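Local coordinates for protein glucokinase (Leishmania braziliensis MHOM/BR/75/M2904, PDB 6EDI) that probably phosphorylates D-glucose with ATP as phosphate donor, acting as a dimeric glucokinase of the actin-like ATPase clan, at residues 40-44 and 55-59; 88-92 and 142-147; 323-327 and 356-360. Residues are numbered along the deposited sequence.

Interaction 1. Residues 40-44 and 55-59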
loop_
_atom_site.group_PDB
_atom_site.type_symbol
_atom_site.label_atom_id
_atom_site.label_comp_id
_atom_site.label_asym_id
_atom_site.label_seq_id
_atom_site.Cartn_x
_atom_site.Cartn_y
_atom_site.Cartn_z
ATOM N N PRO A 40 -10.589 23.803 16.432
ATOM C CA PRO A 40 -10.718 22.370 16.690
ATOM C C PRO A 40 -9.620 21.931 17.646
ATOM O O PRO A 40 -8.539 22.514 17.650
ATOM C CB PRO A 40 -10.455 21.737 15.319
ATOM C CG PRO A 40 -10.464 22.881 14.313
ATOM C CD PRO A 40 -10.043 24.081 15.094
ATOM N N ILE A 41 -9.900 20.916 18.449
ATOM C CA ILE A 41 -8.884 20.338 19.308
ATOM C C ILE A 41 -8.667 18.885 18.899
ATOM O O ILE A 41 -9.620 18.119 18.787
ATOM C CB ILE A 41 -9.293 20.390 20.789
ATOM C CG1 ILE A 41 -9.483 21.840 21.250
ATOM C CG2 ILE A 41 -8.253 19.669 21.652
ATOM C CD1 ILE A 41 -8.191 22.651 21.275
ATOM N N TYR A 42 -7.407 18.507 18.687
ATOM C CA TYR A 42 -7.067 17.134 18.332
ATOM C C TYR A 42 -6.378 16.446 19.532
ATOM O O TYR A 42 -5.336 16.898 20.013
ATOM C CB TYR A 42 -6.203 17.112 17.059
ATOM C CG TYR A 42 -6.797 17.907 15.893
ATOM C CD1 TYR A 42 -7.653 17.306 14.981
ATOM C CD2 TYR A 42 -6.492 19.255 15.713
ATOM C CE1 TYR A 42 -8.198 18.023 13.924
ATOM C CE2 TYR A 42 -7.033 19.988 14.666
ATOM C CZ TYR A 42 -7.881 19.366 13.770
ATOM O OH TYR A 42 -8.409 20.092 12.727
ATOM N N VAL A 43 -7.005 15.388 20.044
ATOM C CA VAL A 43 -6.471 14.660 21.192
ATOM C C VAL A 43 -5.344 13.760 20.703
ATOM O O VAL A 43 -5.485 13.064 19.679
ATOM C CB VAL A 43 -7.560 13.874 21.939
ATOM C CG1 VAL A 43 -6.946 12.818 22.842
ATOM C CG2 VAL A 43 -8.419 14.836 22.774
ATOM N N VAL A 44 -4.218 13.826 21.403
ATOM C CA VAL A 44 -3.022 13.112 20.996
ATOM C C VAL A 44 -2.535 12.252 22.144
ATOM O O VAL A 44 -2.695 12.596 23.329
ATOM C CB VAL A 44 -1.876 14.070 20.533
ATOM C CG1 VAL A 44 -2.392 15.063 19.550
ATOM C CG2 VAL A 44 -1.244 14.794 21.713
ATOM N N GLY A 55 -2.317 14.243 25.506
ATOM C CA GLY A 55 -2.547 15.673 25.470
ATOM C C GLY A 55 -3.412 16.149 24.320
ATOM O O GLY A 55 -4.264 15.427 23.825
ATOM N N PHE A 56 -3.170 17.387 23.906
ATOM C CA PHE A 56 -4.046 18.084 22.979
ATOM C C PHE A 56 -3.202 18.851 21.988
ATOM O O PHE A 56 -2.120 19.335 22.323
ATOM C CB PHE A 56 -4.944 19.052 23.757
ATOM C CG PHE A 56 -5.774 18.383 24.789
ATOM C CD1 PHE A 56 -6.977 17.793 24.448
ATOM C CD2 PHE A 56 -5.327 18.302 26.105
ATOM C CE1 PHE A 56 -7.743 17.148 25.400
ATOM C CE2 PHE A 56 -6.077 17.665 27.072
ATOM C CZ PHE A 56 -7.289 17.088 26.728
ATOM N N SER A 57 -3.695 18.962 20.761
ATOM C CA SER A 57 -2.976 19.693 19.732
ATOM C C SER A 57 -3.946 20.584 18.976
ATOM O O SER A 57 -5.148 20.323 18.941
ATOM C CB SER A 57 -2.322 18.731 18.744
ATOM O OG SER A 57 -3.317 17.935 18.129
ATOM N N GLN A 58 -3.419 21.637 18.369
ATOM C CA GLN A 58 -4.230 22.467 17.496
ATOM C C GLN A 58 -3.290 23.132 16.512
ATOM O O GLN A 58 -2.076 23.147 16.725
ATOM C CB GLN A 58 -4.967 23.521 18.322
ATOM C CG GLN A 58 -4.029 24.329 19.194
ATOM C CD GLN A 58 -4.702 25.521 19.840
ATOM O OE1 GLN A 58 -4.029 26.403 20.375
ATOM N NE2 GLN A 58 -6.035 25.562 19.791
ATOM N N ALA A 59 -3.844 23.656 15.423
ATOM C CA ALA A 59 -3.077 24.486 14.505
ATOM C C ALA A 59 -3.298 25.977 14.794
ATOM O O ALA A 59 -3.644 26.368 15.908
ATOM C CB ALA A 59 -3.459 24.170 13.070
HETATM O O HOH W 1 -6.741 23.704 15.436
#
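The 41-44 and 55-58 parts of strands 41-48 and 51-58 run antiparallel, their axes 4.4 Å apart at closest approach and 141° between N-to-C directions: a strongly twisted ladder. Tyr-42 and Ser-57 form one hydrogen-bonded pair: Tyr-42 N donates to Ser-57 O at 2.9 Å, and Ser-57 N to Tyr-42 O at 2.7 Å. Val-44 and Gly-55 form the next, with Val-44 N to Gly-55 O at 2.9 Å and Gly-55 N to Val-44 O at 2.8 Å. Between them, the non-hydrogen-bonded pair Val-43 and Phe-56 brings its CA atoms to 4.6 Å. A water bridges Ala-59 N and Pro-40 O. With chi1 at 60° (p), Ser-57 OG gives Tyr-42 O a second hydrogen bond of 2.9 Å. On the other face, the Phe-56 ring packs on Ile-41 (CD1 to Ile-41 CG2, 3.6 Å) and Val-43 (CE1 to Val-43 CG2, 3.6 Å). This beta hairpin centres a mixed sheet whose strands 67-75, 51-58, 41-48, 110-117 and 152-156 match the 3-2-1-4-5 core of actin-like ATPases; strand 16-20 adds an edge beside 67-75. The Val-43 backbone hydrogen-bonds to strand 110-117, that of Phe-56 to strand 67-75, and helix 399-409 covers Tyr-42, Val-44 and Ser-57.

Interaction 2. Residues 88-92 and 142-147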
loop_
_atom_site.group_PDB
_atom_site.type_symbol
_atom_site.label_atom_id
_atom_site.label_comp_id
_atom_site.label_asym_id
_atom_site.label_seq_id
_atom_site.Cartn_x
_atom_site.Cartn_y
_atom_site.Cartn_z
ATOM N N PHE A 88 -6.635 8.438 30.747
ATOM C CA PHE A 88 -7.662 9.235 30.090
ATOM C C PHE A 88 -8.666 9.754 31.116
ATOM O O PHE A 88 -9.093 10.909 31.055
ATOM C CB PHE A 88 -8.369 8.431 29.002
ATOM C CG PHE A 88 -7.461 7.962 27.910
ATOM C CD1 PHE A 88 -6.306 8.674 27.591
ATOM C CD2 PHE A 88 -7.752 6.797 27.209
ATOM C CE1 PHE A 88 -5.450 8.225 26.577
ATOM C CE2 PHE A 88 -6.909 6.339 26.206
ATOM C CZ PHE A 88 -5.756 7.059 25.887
ATOM N N ASP A 89 -9.016 8.907 32.082
ATOM C CA ASP A 89 -9.922 9.336 33.140
ATOM C C ASP A 89 -9.302 10.418 34.043
ATOM O O ASP A 89 -9.977 11.386 34.392
ATOM C CB ASP A 89 -10.435 8.149 33.956
ATOM C CG ASP A 89 -11.692 8.487 34.729
ATOM O OD1 ASP A 89 -12.780 8.489 34.113
ATOM O OD2 ASP A 89 -11.591 8.770 35.944
ATOM N N GLU A 90 -8.025 10.281 34.401
ATOM C CA GLU A 90 -7.356 11.336 35.174
ATOM C C GLU A 90 -7.330 12.677 34.437
ATOM O O GLU A 90 -7.426 13.734 35.061
ATOM C CB GLU A 90 -5.926 10.940 35.556
ATOM C CG GLU A 90 -5.813 9.716 36.437
ATOM C CD GLU A 90 -4.708 9.844 37.472
ATOM O OE1 GLU A 90 -3.517 9.701 37.116
ATOM O OE2 GLU A 90 -5.040 10.094 38.649
ATOM N N VAL A 91 -7.183 12.638 33.115
ATOM C CA VAL A 91 -7.176 13.867 32.321
ATOM C C VAL A 91 -8.575 14.463 32.313
ATOM O O VAL A 91 -8.765 15.670 32.524
ATOM C CB VAL A 91 -6.728 13.605 30.870
ATOM C CG1 VAL A 91 -6.935 14.850 30.003
ATOM C CG2 VAL A 91 -5.275 13.168 30.830
ATOM N N LEU A 92 -9.549 13.590 32.090
ATOM C CA LEU A 92 -10.940 13.990 31.989
ATOM C C LEU A 92 -11.467 14.518 33.332
ATOM O O LEU A 92 -12.051 15.594 33.385
ATOM C CB LEU A 92 -11.779 12.822 31.461
ATOM C CG LEU A 92 -12.927 13.145 30.502
ATOM C CD1 LEU A 92 -12.852 14.585 30.017
ATOM C CD2 LEU A 92 -12.935 12.184 29.321
ATOM N N TYR A 142 -12.364 3.410 25.222
ATOM C CA TYR A 142 -11.804 4.726 25.521
ATOM C C TYR A 142 -12.889 5.780 25.692
ATOM O O TYR A 142 -13.942 5.688 25.059
ATOM C CB TYR A 142 -10.834 5.164 24.418
ATOM C CG TYR A 142 -9.567 4.342 24.341
ATOM C CD1 TYR A 142 -9.271 3.379 25.302
ATOM C CD2 TYR A 142 -8.665 4.538 23.308
ATOM C CE1 TYR A 142 -8.121 2.628 25.233
ATOM C CE2 TYR A 142 -7.506 3.802 23.225
ATOM C CZ TYR A 142 -7.239 2.847 24.191
ATOM O OH TYR A 142 -6.090 2.105 24.115
ATOM N N PRO A 143 -12.629 6.782 26.554
ATOM C CA PRO A 143 -13.512 7.921 26.841
ATOM C C PRO A 143 -13.966 8.645 25.590
ATOM O O PRO A 143 -13.143 9.248 24.905
ATOM C CB PRO A 143 -12.597 8.860 27.619
ATOM C CG PRO A 143 -11.682 7.965 28.342
ATOM C CD PRO A 143 -11.424 6.808 27.411
ATOM N N VAL A 144 -15.264 8.627 25.323
ATOM C CA VAL A 144 -15.808 9.235 24.124
ATOM C C VAL A 144 -15.545 10.743 24.055
ATOM O O VAL A 144 -15.446 11.321 22.971
ATOM C CB VAL A 144 -17.304 8.899 23.995
ATOM C CG1 VAL A 144 -18.162 10.160 24.007
ATOM C CG2 VAL A 144 -17.523 8.082 22.776
ATOM N N GLU A 145 -15.409 11.373 25.215
ATOM C CA GLU A 145 -15.132 12.797 25.244
ATOM C C GLU A 145 -13.727 13.096 24.728
ATOM O O GLU A 145 -13.465 14.193 24.228
ATOM C CB GLU A 145 -15.309 13.336 26.665
ATOM C CG GLU A 145 -16.669 13.023 27.279
ATOM C CD GLU A 145 -16.698 13.246 28.780
ATOM O OE1 GLU A 145 -16.281 12.335 29.525
ATOM O OE2 GLU A 145 -17.133 14.334 29.218
ATOM N N LEU A 146 -12.817 12.132 24.862
ATOM C CA LEU A 146 -11.469 12.303 24.317
ATOM C C LEU A 146 -11.340 11.619 22.968
ATOM O O LEU A 146 -10.501 11.998 22.150
ATOM C CB LEU A 146 -10.396 11.777 25.278
ATOM C CG LEU A 146 -10.359 12.496 26.623
ATOM C CD1 LEU A 146 -9.215 12.008 27.493
ATOM C CD2 LEU A 146 -10.266 14.004 26.412
ATOM N N PHE A 147 -12.181 10.620 22.732
ATOM C CA PHE A 147 -12.122 9.872 21.482
ATOM C C PHE A 147 -13.498 9.750 20.854
ATOM O O PHE A 147 -14.180 8.730 21.034
ATOM C CB PHE A 147 -11.487 8.494 21.702
ATOM C CG PHE A 147 -10.100 8.566 22.288
ATOM C CD1 PHE A 147 -9.912 8.597 23.669
ATOM C CD2 PHE A 147 -8.986 8.637 21.456
ATOM C CE1 PHE A 147 -8.633 8.685 24.211
ATOM C CE2 PHE A 147 -7.709 8.723 21.980
ATOM C CZ PHE A 147 -7.528 8.746 23.366
#
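Phe-88 takes chi1 = -61° (m), which carries its ring off helix 84-98 and into the turn at 142-147; it loses 111 Å² of surface to that turn, the most of any residue here. Two edge-to-face pairs hold the ring. Its edge meets the face of Tyr-142 (centroids 5.0 Å apart, planes at 76°), while the edge of Phe-147 meets its own face (4.8 Å, 55°), with Phe-88 CZ 3.5 Å from Phe-147 CZ. Nearer the helix, Phe-88 CB touches Pro-143 CG at 3.4 Å. The three rings thus make an aromatic cluster between a helix and a loop leading to strand 152-156, flanking the N-terminal sheet of this actin-like ATPase fold; Val-115 of strand 110-117 touches all three. Residues 144-146 make a single helical turn, with Leu-146 N and Phe-147 N both donating to Pro-143 O, at 2.9 and 2.7 Å. Leu-92 lies between rotamer wells at both chi1 (-143°) and chi2 (12°), and its CD2 reaches Pro-143 CB and Leu-146 CG, each at 3.7 Å. Leu-146, with chi1 m and chi2 t, sends CD1 to within 3.7 Å of Phe-88 O and 4.4 Å of Val-91 CG1. No hydrogen bond crosses between the segments.

Interaction 3. Residues 323-327 and 356-360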
loop_
_atom_site.group_PDB
_atom_site.type_symbol
_atom_site.label_atom_id
_atom_site.label_comp_id
_atom_site.label_asym_id
_atom_site.label_seq_id
_atom_site.Cartn_x
_atom_site.Cartn_y
_atom_site.Cartn_z
ATOM N N VAL A 323 28.683 2.150 7.450
ATOM C CA VAL A 323 27.618 3.151 7.314
ATOM C C VAL A 323 27.184 3.290 5.865
ATOM O O VAL A 323 25.985 3.369 5.565
ATOM C CB VAL A 323 28.063 4.526 7.849
ATOM C CG1 VAL A 323 27.069 5.609 7.465
ATOM C CG2 VAL A 323 28.187 4.473 9.338
ATOM N N ASP A 324 28.162 3.339 4.966
ATOM C CA ASP A 324 27.872 3.466 3.540
ATOM C C ASP A 324 27.020 2.292 3.064
ATOM O O ASP A 324 26.021 2.498 2.372
ATOM C CB ASP A 324 29.169 3.549 2.731
ATOM C CG ASP A 324 28.928 3.778 1.249
ATOM O OD1 ASP A 324 28.192 4.725 0.878
ATOM O OD2 ASP A 324 29.487 2.999 0.446
ATOM N N ARG A 325 27.405 1.069 3.438
ATOM C CA ARG A 325 26.619 -0.106 3.074
ATOM C C ARG A 325 25.221 -0.061 3.690
ATOM O O ARG A 325 24.237 -0.479 3.059
ATOM C CB ARG A 325 27.335 -1.416 3.447
ATOM C CG ARG A 325 26.655 -2.644 2.833
ATOM C CD ARG A 325 27.193 -3.983 3.307
ATOM N NE ARG A 325 28.608 -4.181 2.996
ATOM C CZ ARG A 325 29.073 -4.579 1.821
ATOM N NH1 ARG A 325 28.241 -4.813 0.809
ATOM N NH2 ARG A 325 30.374 -4.726 1.644
ATOM N N LEU A 326 25.133 0.456 4.912
ATOM C CA LEU A 326 23.859 0.575 5.618
ATOM C C LEU A 326 22.861 1.382 4.797
ATOM O O LEU A 326 21.761 0.916 4.515
ATOM C CB LEU A 326 24.041 1.239 6.995
ATOM C CG LEU A 326 22.877 1.014 7.976
ATOM C CD1 LEU A 326 22.900 -0.406 8.531
ATOM C CD2 LEU A 326 22.846 2.028 9.118
ATOM N N TYR A 327 23.251 2.593 4.413
ATOM C CA TYR A 327 22.373 3.446 3.635
ATOM C C TYR A 327 22.229 3.043 2.168
ATOM O O TYR A 327 21.210 3.331 1.533
ATOM C CB TYR A 327 22.803 4.899 3.791
ATOM C CG TYR A 327 22.513 5.387 5.181
ATOM C CD1 TYR A 327 21.254 5.203 5.746
ATOM C CD2 TYR A 327 23.498 5.994 5.948
ATOM C CE1 TYR A 327 20.978 5.637 7.026
ATOM C CE2 TYR A 327 23.233 6.425 7.233
ATOM C CZ TYR A 327 21.968 6.242 7.761
ATOM O OH TYR A 327 21.692 6.671 9.028
ATOM N N ASN A 356 22.520 10.944 11.851
ATOM C CA ASN A 356 23.519 10.648 10.837
ATOM C C ASN A 356 23.500 11.651 9.685
ATOM O O ASN A 356 23.885 11.334 8.557
ATOM C CB ASN A 356 23.318 9.239 10.285
ATOM C CG ASN A 356 23.563 8.149 11.317
ATOM O OD1 ASN A 356 24.072 8.393 12.409
ATOM N ND2 ASN A 356 23.215 6.922 10.951
ATOM N N SER A 357 23.043 12.864 9.972
ATOM C CA SER A 357 23.021 13.918 8.970
ATOM C C SER A 357 24.375 14.091 8.273
ATOM O O SER A 357 24.425 14.325 7.061
ATOM C CB SER A 357 22.578 15.232 9.596
ATOM O OG SER A 357 22.390 16.200 8.585
ATOM N N PHE A 358 25.453 13.956 9.046
ATOM C CA PHE A 358 26.821 14.016 8.528
ATOM C C PHE A 358 27.009 13.185 7.253
ATOM O O PHE A 358 27.646 13.637 6.297
ATOM C CB PHE A 358 27.835 13.592 9.610
ATOM C CG PHE A 358 27.945 12.097 9.803
ATOM C CD1 PHE A 358 27.095 11.431 10.677
ATOM C CD2 PHE A 358 28.889 11.360 9.100
ATOM C CE1 PHE A 358 27.187 10.058 10.847
ATOM C CE2 PHE A 358 28.986 9.984 9.262
ATOM C CZ PHE A 358 28.140 9.336 10.138
ATOM N N TYR A 359 26.447 11.982 7.226
ATOM C CA TYR A 359 26.589 11.129 6.052
ATOM C C TYR A 359 25.939 11.773 4.826
ATOM O O TYR A 359 26.522 11.799 3.739
ATOM C CB TYR A 359 26.034 9.717 6.311
ATOM C CG TYR A 359 26.129 8.814 5.094
ATOM C CD1 TYR A 359 27.318 8.156 4.784
ATOM C CD2 TYR A 359 25.045 8.630 4.249
ATOM C CE1 TYR A 359 27.423 7.338 3.659
ATOM C CE2 TYR A 359 25.141 7.808 3.115
ATOM C CZ TYR A 359 26.338 7.168 2.832
ATOM O OH TYR A 359 26.452 6.353 1.711
ATOM N N PHE A 360 24.742 12.313 5.002
ATOM C CA PHE A 360 23.995 12.837 3.868
ATOM C C PHE A 360 24.416 14.248 3.481
ATOM O O PHE A 360 24.030 14.747 2.420
ATOM C CB PHE A 360 22.505 12.826 4.160
ATOM C CG PHE A 360 21.965 11.491 4.594
ATOM C CD1 PHE A 360 21.578 10.542 3.655
ATOM C CD2 PHE A 360 21.777 11.213 5.934
ATOM C CE1 PHE A 360 21.059 9.323 4.060
ATOM C CE2 PHE A 360 21.263 9.998 6.345
ATOM C CZ PHE A 360 20.907 9.052 5.409
#
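An aromatic cluster of Tyr-327, Tyr-359 and Phe-360 joins the long helix 317-341 to the short helix 357-361 in the part of this actin-like ATPase fold remote from the N-terminal hairpin. Leu-369 of helix 363-373 touches all three aromatic side chains. The second segment opens with Asn-356, the first residue to leave helical phi/psi after the preceding helix. Its CA-to-CB bond points toward the long helix, and ND2 donates a very short hydrogen bond to Tyr-327 OH (2.5 Å, angle 157°), approaching near the plane of the tyrosine ring. The backbone then turns into a weakly bonded helix, with Tyr-359 N donating to Asn-356 O at 3.0 Å. Phe-358 lies beside the contact and packs instead on Ala-311 and Lys-312 of helix 304-313. Tyr-359, at chi1 = 178° (t), extends toward helix 317-341, and residues 323-327 cover 88 Å² of it. Its ring lies obliquely to that of Tyr-327, with centroids 5.2 Å apart and planes at 36°; Tyr-327 CD2 sits over its face, 3.5 Å from Tyr-359 CD2. Val-323 CG1 touches Tyr-359 CD1 at 3.7 Å. At the far end of the ring, Tyr-359 OH donates a 2.5 Å hydrogen bond to OD1 of Asp-324, one turn before Tyr-327, whose carboxylate swings in to meet it. Phe-360 follows with its ring edge directed at the face of Tyr-327 (centroids 4.8 Å apart, planes at 52°), bringing Phe-360 CZ to 3.8 Å from Tyr-327 CE1.

In the fold
From the N terminus, interaction 1 comes first and closes the shortest loop, the ten residues joining two neighbouring strands of the first six-stranded sheet. Interaction 2 closes one of 49 residues, bringing the loop before strand 152-156 to helix 84-98. Interaction 3 closes 28 residues and joins helix 317-341 to helix 357-361. The three follow in series, with none nested or crossed. Interactions 1 and 2 have centres 13 Å apart and touch: Val-43 CB lies 3.5 Å from Leu-146 O, and Phe-56 CZ 4.0 Å from Val-91 CG1, so sheet and flanking layer pack together. Interaction 3 lies across the chain's centre, about 35 and 43 Å from them between centres.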